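Local coordinates for protein alanine racemase 1 (PDB 4Y2W) that belongs to the alanine racemase family, pairing an N-terminal TIM-barrel domain with a C-terminal domain, and is modelled as a two-chain assembly with bound alanine, at residues D42-H46 with G226-F230; G45-Y50 with P371-F375; R95-D101 with E118-K124. The protein carries 1 engineered substitution. All blocks are in the same frame, centred on the assembly; numbering follows the deposited sequence.

Contact 1: residues D42-H46 with G226-F230. With PO4 (phosphate ion), chain C.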
loop_
_atom_site.group_PDB
_atom_site.type_symbol
_atom_site.label_atom_id
_atom_site.label_comp_id
_atom_site.label_asym_id
_atom_site.label_seq_id
_atom_site.Cartn_x
_atom_site.Cartn_y
_atom_site.Cartn_z
ATOM N N ASP A 42 -3.771 -0.330 -10.150
ATOM C CA ASP A 42 -4.475 0.952 -10.084
ATOM C C ASP A 42 -3.713 2.040 -10.858
ATOM O O ASP A 42 -3.459 3.139 -10.351
ATOM C CB ASP A 42 -4.709 1.353 -8.618
ATOM C CG ASP A 42 -5.804 2.388 -8.461
ATOM O OD1 ASP A 42 -6.779 2.343 -9.230
ATOM O OD2 ASP A 42 -5.694 3.245 -7.563
ATOM N N ALA A 43 -3.358 1.707 -12.097
ATOM C CA ALA A 43 -2.590 2.591 -12.972
ATOM C C ALA A 43 -1.261 2.976 -12.332
ATOM O O ALA A 43 -0.860 4.143 -12.361
ATOM C CB ALA A 43 -3.403 3.832 -13.327
ATOM N N TYR A 44 -0.583 1.984 -11.760
ATOM C CA TYR A 44 0.650 2.207 -11.005
ATOM C C TYR A 44 0.455 3.327 -9.980
ATOM O O TYR A 44 1.187 4.314 -9.972
ATOM C CB TYR A 44 1.823 2.524 -11.948
ATOM C CG TYR A 44 2.154 1.413 -12.924
ATOM C CD1 TYR A 44 1.449 1.274 -14.112
ATOM C CD2 TYR A 44 3.170 0.500 -12.656
ATOM C CE1 TYR A 44 1.743 0.262 -15.007
ATOM C CE2 TYR A 44 3.475 -0.517 -13.548
ATOM C CZ TYR A 44 2.755 -0.632 -14.724
ATOM O OH TYR A 44 3.046 -1.636 -15.618
ATOM N N GLY A 45 -0.567 3.179 -9.142
ATOM C CA GLY A 45 -0.835 4.123 -8.060
ATOM C C GLY A 45 -1.401 5.483 -8.447
ATOM O O GLY A 45 -1.532 6.355 -7.588
ATOM N N HIS A 46 -1.748 5.669 -9.721
ATOM C CA HIS A 46 -2.292 6.947 -10.202
ATOM C C HIS A 46 -3.827 6.994 -10.166
ATOM O O HIS A 46 -4.414 8.069 -10.292
ATOM C CB HIS A 46 -1.815 7.233 -11.633
ATOM C CG HIS A 46 -0.350 7.526 -11.745
ATOM N ND1 HIS A 46 0.621 6.583 -11.486
ATOM C CD2 HIS A 46 0.309 8.651 -12.113
ATOM C CE1 HIS A 46 1.814 7.119 -11.675
ATOM N NE2 HIS A 46 1.653 8.371 -12.061
ATOM N N GLY A 226 3.686 0.308 -20.035
ATOM C CA GLY A 226 3.142 0.429 -18.684
ATOM C C GLY A 226 3.787 1.575 -17.935
ATOM O O GLY A 226 3.374 2.724 -18.082
ATOM N N ILE A 227 4.810 1.261 -17.140
ATOM C CA ILE A 227 5.510 2.268 -16.334
ATOM C C ILE A 227 5.941 3.484 -17.154
ATOM O O ILE A 227 5.895 4.615 -16.670
ATOM C CB ILE A 227 6.745 1.670 -15.616
ATOM C CG1 ILE A 227 7.355 2.677 -14.631
ATOM C CG2 ILE A 227 7.802 1.224 -16.617
ATOM C CD1 ILE A 227 6.380 3.217 -13.607
ATOM N N ILE A 228 6.339 3.251 -18.399
ATOM C CA ILE A 228 6.817 4.322 -19.269
ATOM C C ILE A 228 5.758 5.405 -19.511
ATOM O O ILE A 228 6.094 6.572 -19.705
ATOM C CB ILE A 228 7.342 3.747 -20.603
ATOM C CG1 ILE A 228 8.290 4.740 -21.281
ATOM C CG2 ILE A 228 6.192 3.343 -21.519
ATOM C CD1 ILE A 228 9.206 4.084 -22.292
ATOM N N LEU A 229 4.485 5.019 -19.467
ATOM C CA LEU A 229 3.386 5.976 -19.564
ATOM C C LEU A 229 3.329 6.926 -18.361
ATOM O O LEU A 229 2.664 7.965 -18.423
ATOM C CB LEU A 229 2.046 5.243 -19.682
ATOM C CG LEU A 229 1.822 4.348 -20.905
ATOM C CD1 LEU A 229 0.595 3.469 -20.698
ATOM C CD2 LEU A 229 1.683 5.175 -22.176
ATOM N N PHE A 230 4.019 6.571 -17.274
ATOM C CA PHE A 230 3.968 7.335 -16.026
ATOM C C PHE A 230 5.298 8.023 -15.681
ATOM O O PHE A 230 5.630 8.222 -14.509
ATOM C CB PHE A 230 3.464 6.419 -14.902
ATOM C CG PHE A 230 2.148 5.763 -15.226
ATOM C CD1 PHE A 230 0.958 6.477 -15.121
ATOM C CD2 PHE A 230 2.100 4.455 -15.691
ATOM C CE1 PHE A 230 -0.255 5.888 -15.445
ATOM C CE2 PHE A 230 0.887 3.863 -16.018
ATOM C CZ PHE A 230 -0.291 4.577 -15.891
HETATM P P PO4 C . 6.194 -2.428 -18.341
HETATM O O1 PO4 C . 6.510 -1.177 -19.129
HETATM O O2 PO4 C . 7.406 -3.332 -18.285
HETATM O O3 PO4 C . 5.053 -3.163 -19.008
HETATM O O4 PO4 C . 5.802 -2.044 -16.930
#
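The backbone of Asp-42 to Tyr-44 runs in the left-handed helical region, with phi/psi of 59/50, 58/45 and 50/54°, and the turn closes with a hydrogen bond from His-46 N to Ala-43 O (3.2 Å). Opposite it, residues 227-229 form a 3-10 turn, held by Leu-229 N to Gly-226 O (2.9 Å) and Phe-230 N to Ile-227 O (2.8 Å). The closest CA pair, Tyr-44 and Ile-227, is 7.2 Å apart, and no hydrogen bond crosses between the segments; the contact is made by side chains packing on each other and on backbone atoms, such as Ala-43 O and Ile-227 N. Phe-230 gives up the largest area, 94 Å². Its CE2 comes within 3.3 Å of Tyr-44 CD1, while Ala-43 O lies over a face of its ring, 3.6 Å from Phe-230 CE1. With Tyr-44 and His-46 it forms an aromatic cluster whose ring pairs are oblique, planes at 46° and 37°. The imidazole is oriented by its own turn, His-46 ND1 donating to Tyr-44 O (2.8 Å). The two turns follow the first and last strands of the TIM barrel, 34-38 and 222-224, so the contact brings together the segments that follow two strands adjacent at the barrel closure. Tyr-44 lines the alanine pocket and packs on Met-316 of the second subunit. Its OH stands 3.1 Å from phosphate O4; Gly-226 N to O1 (3.3 Å) and Ile-227 N to O4 (3.5 Å) are weak hydrogen bonds to the same ion, a placement consistent with the cofactor-phosphate site of this family. A CB on Gly-226 would fall 2.4 Å from Tyr-44 OH, a clash.

Contact 2: residues G45-Y50 with P371-F375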
loop_
_atom_site.group_PDB
_atom_site.type_symbol
_atom_site.label_atom_id
_atom_site.label_comp_id
_atom_site.label_asym_id
_atom_site.label_seq_id
_atom_site.Cartn_x
_atom_site.Cartn_y
_atom_site.Cartn_z
ATOM N N GLY A 45 -0.567 3.179 -9.142
ATOM C CA GLY A 45 -0.835 4.123 -8.060
ATOM C C GLY A 45 -1.401 5.483 -8.447
ATOM O O GLY A 45 -1.532 6.355 -7.588
ATOM N N HIS A 46 -1.748 5.669 -9.721
ATOM C CA HIS A 46 -2.292 6.947 -10.202
ATOM C C HIS A 46 -3.827 6.994 -10.166
ATOM O O HIS A 46 -4.414 8.069 -10.292
ATOM C CB HIS A 46 -1.815 7.233 -11.633
ATOM C CG HIS A 46 -0.350 7.526 -11.745
ATOM N ND1 HIS A 46 0.621 6.583 -11.486
ATOM C CD2 HIS A 46 0.309 8.651 -12.113
ATOM C CE1 HIS A 46 1.814 7.119 -11.675
ATOM N NE2 HIS A 46 1.653 8.371 -12.061
ATOM N N GLY A 47 -4.468 5.834 -10.003
ATOM C CA GLY A 47 -5.930 5.724 -10.065
ATOM C C GLY A 47 -6.382 5.317 -11.458
ATOM O O GLY A 47 -6.303 6.106 -12.396
ATOM N N ALA A 48 -6.854 4.082 -11.588
ATOM C CA ALA A 48 -7.227 3.521 -12.885
ATOM C C ALA A 48 -8.408 4.246 -13.517
ATOM O O ALA A 48 -8.383 4.546 -14.708
ATOM C CB ALA A 48 -7.535 2.037 -12.749
ATOM N N SER A 49 -9.437 4.527 -12.721
ATOM C CA SER A 49 -10.638 5.199 -13.220
ATOM C C SER A 49 -10.296 6.394 -14.096
ATOM O O SER A 49 -10.643 6.422 -15.274
ATOM C CB SER A 49 -11.529 5.655 -12.062
ATOM O OG SER A 49 -12.112 4.538 -11.415
ATOM N N TYR A 50 -9.603 7.369 -13.518
ATOM C CA TYR A 50 -9.293 8.610 -14.228
ATOM C C TYR A 50 -8.286 8.396 -15.363
ATOM O O TYR A 50 -8.456 8.942 -16.453
ATOM C CB TYR A 50 -8.804 9.692 -13.254
ATOM C CG TYR A 50 -9.925 10.540 -12.681
ATOM C CD1 TYR A 50 -10.599 10.155 -11.525
ATOM C CD2 TYR A 50 -10.318 11.725 -13.305
ATOM C CE1 TYR A 50 -11.627 10.925 -11.005
ATOM C CE2 TYR A 50 -11.341 12.503 -12.792
ATOM C CZ TYR A 50 -11.993 12.097 -11.641
ATOM O OH TYR A 50 -13.010 12.869 -11.125
ATOM N N PRO A 371 -4.974 10.381 -0.864
ATOM C CA PRO A 371 -5.920 10.715 -1.925
ATOM C C PRO A 371 -5.208 11.110 -3.213
ATOM O O PRO A 371 -4.084 11.613 -3.166
ATOM C CB PRO A 371 -6.682 11.906 -1.349
ATOM C CG PRO A 371 -5.712 12.543 -0.427
ATOM C CD PRO A 371 -4.964 11.403 0.197
ATOM N N ARG A 372 -5.862 10.866 -4.345
ATOM C CA ARG A 372 -5.344 11.254 -5.651
ATOM C C ARG A 372 -6.102 12.471 -6.157
ATOM O O ARG A 372 -7.326 12.441 -6.265
ATOM C CB ARG A 372 -5.480 10.109 -6.655
ATOM C CG ARG A 372 -4.329 9.118 -6.644
ATOM C CD ARG A 372 -4.275 8.302 -5.365
ATOM N NE ARG A 372 -3.375 7.160 -5.510
ATOM C CZ ARG A 372 -3.105 6.278 -4.551
ATOM N NH1 ARG A 372 -3.653 6.389 -3.351
ATOM N NH2 ARG A 372 -2.274 5.275 -4.794
ATOM N N VAL A 373 -5.361 13.538 -6.447
ATOM C CA VAL A 373 -5.913 14.758 -7.023
ATOM C C VAL A 373 -5.501 14.800 -8.492
ATOM O O VAL A 373 -4.362 14.468 -8.824
ATOM C CB VAL A 373 -5.390 16.007 -6.282
ATOM C CG1 VAL A 373 -6.015 17.276 -6.843
ATOM C CG2 VAL A 373 -5.673 15.891 -4.790
ATOM N N TYR A 374 -6.424 15.211 -9.363
ATOM C CA TYR A 374 -6.231 15.111 -10.815
ATOM C C TYR A 374 -6.171 16.466 -11.516
ATOM O O TYR A 374 -6.995 17.345 -11.259
ATOM C CB TYR A 374 -7.334 14.242 -11.422
ATOM C CG TYR A 374 -7.218 12.801 -10.989
ATOM C CD1 TYR A 374 -6.343 11.930 -11.630
ATOM C CD2 TYR A 374 -7.954 12.317 -9.914
ATOM C CE1 TYR A 374 -6.216 10.612 -11.225
ATOM C CE2 TYR A 374 -7.837 10.998 -9.505
ATOM C CZ TYR A 374 -6.965 10.152 -10.161
ATOM O OH TYR A 374 -6.848 8.848 -9.756
ATOM N N PHE A 375 -5.193 16.604 -12.413
ATOM C CA PHE A 375 -4.938 17.851 -13.136
ATOM C C PHE A 375 -4.929 17.649 -14.651
ATOM O O PHE A 375 -4.522 16.600 -15.148
ATOM C CB PHE A 375 -3.594 18.439 -12.704
ATOM C CG PHE A 375 -3.607 19.024 -11.323
ATOM C CD1 PHE A 375 -3.364 18.227 -10.215
ATOM C CD2 PHE A 375 -3.866 20.376 -11.130
ATOM C CE1 PHE A 375 -3.373 18.767 -8.940
ATOM C CE2 PHE A 375 -3.882 20.923 -9.858
ATOM C CZ PHE A 375 -3.632 20.117 -8.761
#
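Two side chains of strand 372-376, two residues apart and so on the same side of it, supply the donors for carbonyls in the turn before helix 48-58. Gly-45 O accepts from both Arg-372 NE (2.9 Å, 154°) and Arg-372 NH2 (3.1 Å, 140°), lying near the guanidinium plane. The rest of the guanidinium is also used: NH1 reaches Val-370 O and Ser-367 O, and NH2 additionally Ile-366 O. His-46 O accepts from Tyr-374 OH at 2.6 Å. The contact thus ties the TIM-barrel domain to the mixed sheet of the C-terminal part, where strand 372-376 runs parallel to 10-14. His-46 points its CB away, its ND1 bonded to Tyr-44 O. Gly-47 is the N-cap residue; a CB there would come within 1.8 Å of Tyr-374 OH. The helix's first amide, Ala-48 N, is taken by Asp-42 OD1. Two residues further into the helix, the Tyr-50 ring makes an offset stack on Tyr-374 (centroids 4.2 Å, planes 15°), and Tyr-50 CB sits 3.6 Å from the Tyr-374 ring centroid in a CH-pi contact.

Contact 3: residues R95-D101 with E118-K124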
loop_
_atom_site.group_PDB
_atom_site.type_symbol
_atom_site.label_atom_id
_atom_site.label_comp_id
_atom_site.label_asym_id
_atom_site.label_seq_id
_atom_site.Cartn_x
_atom_site.Cartn_y
_atom_site.Cartn_z
ATOM N N ARG A 95 -18.558 -15.930 -14.862
ATOM C CA ARG A 95 -19.783 -15.283 -15.327
ATOM C C ARG A 95 -19.551 -13.804 -15.632
ATOM O O ARG A 95 -20.078 -13.271 -16.607
ATOM C CB ARG A 95 -20.904 -15.440 -14.290
ATOM C CG ARG A 95 -22.287 -15.073 -14.814
ATOM C CD ARG A 95 -23.390 -15.451 -13.833
ATOM N NE ARG A 95 -23.460 -14.535 -12.693
ATOM C CZ ARG A 95 -24.018 -13.322 -12.716
ATOM N NH1 ARG A 95 -24.568 -12.840 -13.829
ATOM N NH2 ARG A 95 -24.020 -12.578 -11.612
ATOM N N GLN A 96 -18.731 -13.161 -14.807
ATOM C CA GLN A 96 -18.536 -11.716 -14.865
ATOM C C GLN A 96 -17.740 -11.275 -16.093
ATOM O O GLN A 96 -18.108 -10.303 -16.758
ATOM C CB GLN A 96 -17.841 -11.230 -13.586
ATOM C CG GLN A 96 -18.599 -11.532 -12.296
ATOM C CD GLN A 96 -19.956 -10.852 -12.241
ATOM O OE1 GLN A 96 -20.070 -9.700 -11.818
ATOM N NE2 GLN A 96 -20.995 -11.565 -12.668
ATOM N N ILE A 97 -16.653 -11.982 -16.385
ATOM C CA ILE A 97 -15.804 -11.653 -17.540
ATOM C C ILE A 97 -16.524 -11.834 -18.880
ATOM O O ILE A 97 -16.261 -11.101 -19.839
ATOM C CB ILE A 97 -14.475 -12.446 -17.548
ATOM C CG1 ILE A 97 -14.722 -13.961 -17.533
ATOM C CG2 ILE A 97 -13.611 -12.033 -16.365
ATOM C CD1 ILE A 97 -13.473 -14.780 -17.768
ATOM N N VAL A 98 -17.429 -12.807 -18.940
ATOM C CA VAL A 98 -18.252 -13.024 -20.127
ATOM C C VAL A 98 -19.326 -11.940 -20.230
ATOM O O VAL A 98 -19.600 -11.432 -21.321
ATOM C CB VAL A 98 -18.922 -14.415 -20.102
ATOM C CG1 VAL A 98 -19.892 -14.574 -21.266
ATOM C CG2 VAL A 98 -17.866 -15.512 -20.141
ATOM N N LYS A 99 -19.922 -11.590 -19.090
ATOM C CA LYS A 99 -21.001 -10.604 -19.038
ATOM C C LYS A 99 -20.537 -9.221 -19.487
ATOM O O LYS A 99 -21.203 -8.566 -20.292
ATOM C CB LYS A 99 -21.577 -10.525 -17.619
ATOM C CG LYS A 99 -22.862 -9.722 -17.499
ATOM C CD LYS A 99 -23.432 -9.826 -16.093
ATOM C CE LYS A 99 -24.735 -9.054 -15.950
ATOM N NZ LYS A 99 -25.155 -8.938 -14.524
ATOM N N HIS A 100 -19.390 -8.789 -18.975
ATOM C CA HIS A 100 -18.881 -7.447 -19.253
ATOM C C HIS A 100 -17.823 -7.432 -20.362
ATOM O O HIS A 100 -17.124 -6.434 -20.551
ATOM C CB HIS A 100 -18.356 -6.812 -17.960
ATOM C CG HIS A 100 -19.429 -6.545 -16.949
ATOM N ND1 HIS A 100 -19.605 -7.322 -15.824
ATOM C CD2 HIS A 100 -20.397 -5.599 -16.907
ATOM C CE1 HIS A 100 -20.625 -6.858 -15.125
ATOM N NE2 HIS A 100 -21.123 -5.813 -15.761
ATOM N N ASP A 101 -17.722 -8.541 -21.094
ATOM C CA ASP A 101 -16.929 -8.614 -22.315
ATOM C C ASP A 101 -15.464 -8.255 -22.058
ATOM O O ASP A 101 -14.950 -7.251 -22.560
ATOM C CB ASP A 101 -17.551 -7.714 -23.397
ATOM C CG ASP A 101 -16.955 -7.951 -24.769
ATOM O OD1 ASP A 101 -16.574 -9.105 -25.060
ATOM O OD2 ASP A 101 -16.871 -6.983 -25.559
ATOM N N GLU A 118 -19.406 -21.165 -20.292
ATOM C CA GLU A 118 -20.053 -19.947 -19.796
ATOM C C GLU A 118 -20.402 -18.980 -20.936
ATOM O O GLU A 118 -21.415 -18.282 -20.871
ATOM C CB GLU A 118 -19.145 -19.258 -18.769
ATOM C CG GLU A 118 -19.786 -18.108 -18.004
ATOM C CD GLU A 118 -20.909 -18.548 -17.085
ATOM O OE1 GLU A 118 -20.792 -19.626 -16.461
ATOM O OE2 GLU A 118 -21.905 -17.804 -16.977
ATOM N N SER A 119 -19.559 -18.939 -21.968
ATOM C CA SER A 119 -19.810 -18.118 -23.164
ATOM C C SER A 119 -21.090 -18.538 -23.882
ATOM O O SER A 119 -21.883 -17.697 -24.308
ATOM C CB SER A 119 -18.639 -18.225 -24.147
ATOM O OG SER A 119 -17.400 -18.322 -23.469
ATOM N N LEU A 120 -21.268 -19.848 -24.020
ATOM C CA LEU A 120 -22.444 -20.415 -24.674
ATOM C C LEU A 120 -23.680 -20.314 -23.782
ATOM O O LEU A 120 -24.799 -20.176 -24.279
ATOM C CB LEU A 120 -22.184 -21.876 -25.062
ATOM C CG LEU A 120 -21.055 -22.083 -26.082
ATOM C CD1 LEU A 120 -20.717 -23.562 -26.236
ATOM C CD2 LEU A 120 -21.411 -21.463 -27.428
ATOM N N LYS A 121 -23.470 -20.373 -22.470
ATOM C CA LYS A 121 -24.549 -20.230 -21.499
ATOM C C LYS A 121 -25.171 -18.827 -21.513
ATOM O O LYS A 121 -26.348 -18.669 -21.196
ATOM C CB LYS A 121 -24.026 -20.563 -20.100
ATOM C CG LYS A 121 -25.083 -20.622 -19.013
ATOM C CD LYS A 121 -24.494 -21.191 -17.733
ATOM C CE LYS A 121 -25.418 -20.976 -16.545
ATOM N NZ LYS A 121 -24.780 -21.414 -15.273
ATOM N N GLN A 122 -24.382 -17.816 -21.879
ATOM C CA GLN A 122 -24.877 -16.440 -21.982
ATOM C C GLN A 122 -25.064 -15.976 -23.428
ATOM O O GLN A 122 -25.443 -14.824 -23.665
ATOM C CB GLN A 122 -23.923 -15.491 -21.262
ATOM C CG GLN A 122 -23.823 -15.735 -19.767
ATOM C CD GLN A 122 -22.867 -14.775 -19.083
ATOM O OE1 GLN A 122 -22.118 -15.165 -18.188
ATOM N NE2 GLN A 122 -22.887 -13.514 -19.505
ATOM N N ASN A 123 -24.796 -16.867 -24.383
ATOM C CA ASN A 123 -24.964 -16.590 -25.817
ATOM C C ASN A 123 -24.087 -15.436 -26.324
ATOM O O ASN A 123 -24.470 -14.709 -27.243
ATOM C CB ASN A 123 -26.441 -16.334 -26.151
ATOM C CG ASN A 123 -27.364 -17.395 -25.572
ATOM O OD1 ASN A 123 -28.283 -17.084 -24.815
ATOM N ND2 ASN A 123 -27.115 -18.653 -25.917
ATOM N N LYS A 124 -22.912 -15.285 -25.713
ATOM C CA LYS A 124 -21.908 -14.312 -26.138
ATOM C C LYS A 124 -20.630 -15.072 -26.476
ATOM O O LYS A 124 -20.544 -16.282 -26.252
ATOM C CB LYS A 124 -21.637 -13.281 -25.032
ATOM C CG LYS A 124 -22.842 -12.424 -24.659
ATOM C CD LYS A 124 -22.550 -11.465 -23.508
ATOM C CE LYS A 124 -22.108 -10.084 -23.982
ATOM N NZ LYS A 124 -20.759 -10.071 -24.613
#
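This is side-by-side packing of two successive outer helices of the TIM barrel, 94-99 and 109-121, at their C-terminal ends, with strand 103-106 lying between them in sequence. The backbones come closest at Val-98 and Ser-119, whose CA atoms are 6.1 Å apart. Val-98 is the central side chain, with 95 Å² covered: its CG2 lies 3.9 Å from Glu-118 CG, and its CG1 is 4.0 Å from Ser-119 CA and 4.3 Å from Lys-124 CB. Gln-122 also packs toward the first helix, against Arg-95, Val-98 and Lys-99. At one margin the aliphatic part of Arg-95 passes Glu-118 (CG to OE2 3.5 Å) while its end leads away. A Schellman motif ends helix 109-121, with Lys-124 N bonded to Ser-119 O (3.0 Å), Asn-123 N weakly to Leu-120 O (3.3 Å), and Asn-123 at positive phi. Beyond that turn Lys-124 comes back over the first helix, its CD 3.7 Å from Val-98 O. Its NZ stays 4.3 Å from Asp-101 OD1, beyond a salt bridge; Asp-101 OD2 instead pairs with Lys-127 of strand 126-131. Leu-115 of helix 109-121 touches Val-98 and Ile-97, while helix 68-76 meets Gln-96 and His-100 through Leu-72.

How the contacts relate
Contacts 1 and 2 are continuous: they share Gly-45 and His-46, their centres are 10 Å apart, and helix 40-45 leads into helix 48-58. From this one chain region contact 1 reaches the turn after the last barrel strand, near the alanine pocket, and contact 2 goes on to strand 372-376 of the mixed sheet, so barrel closure and the link between domains meet there. Contact 3 lies wholly in the barrel domain, between successive outer helices, its centre 29 Å from that of contact 1 and 30 Å from that of contact 2. Along the chain both its segments fall between 42-50 and 226-230, and contact 2 closes last, at 371-375.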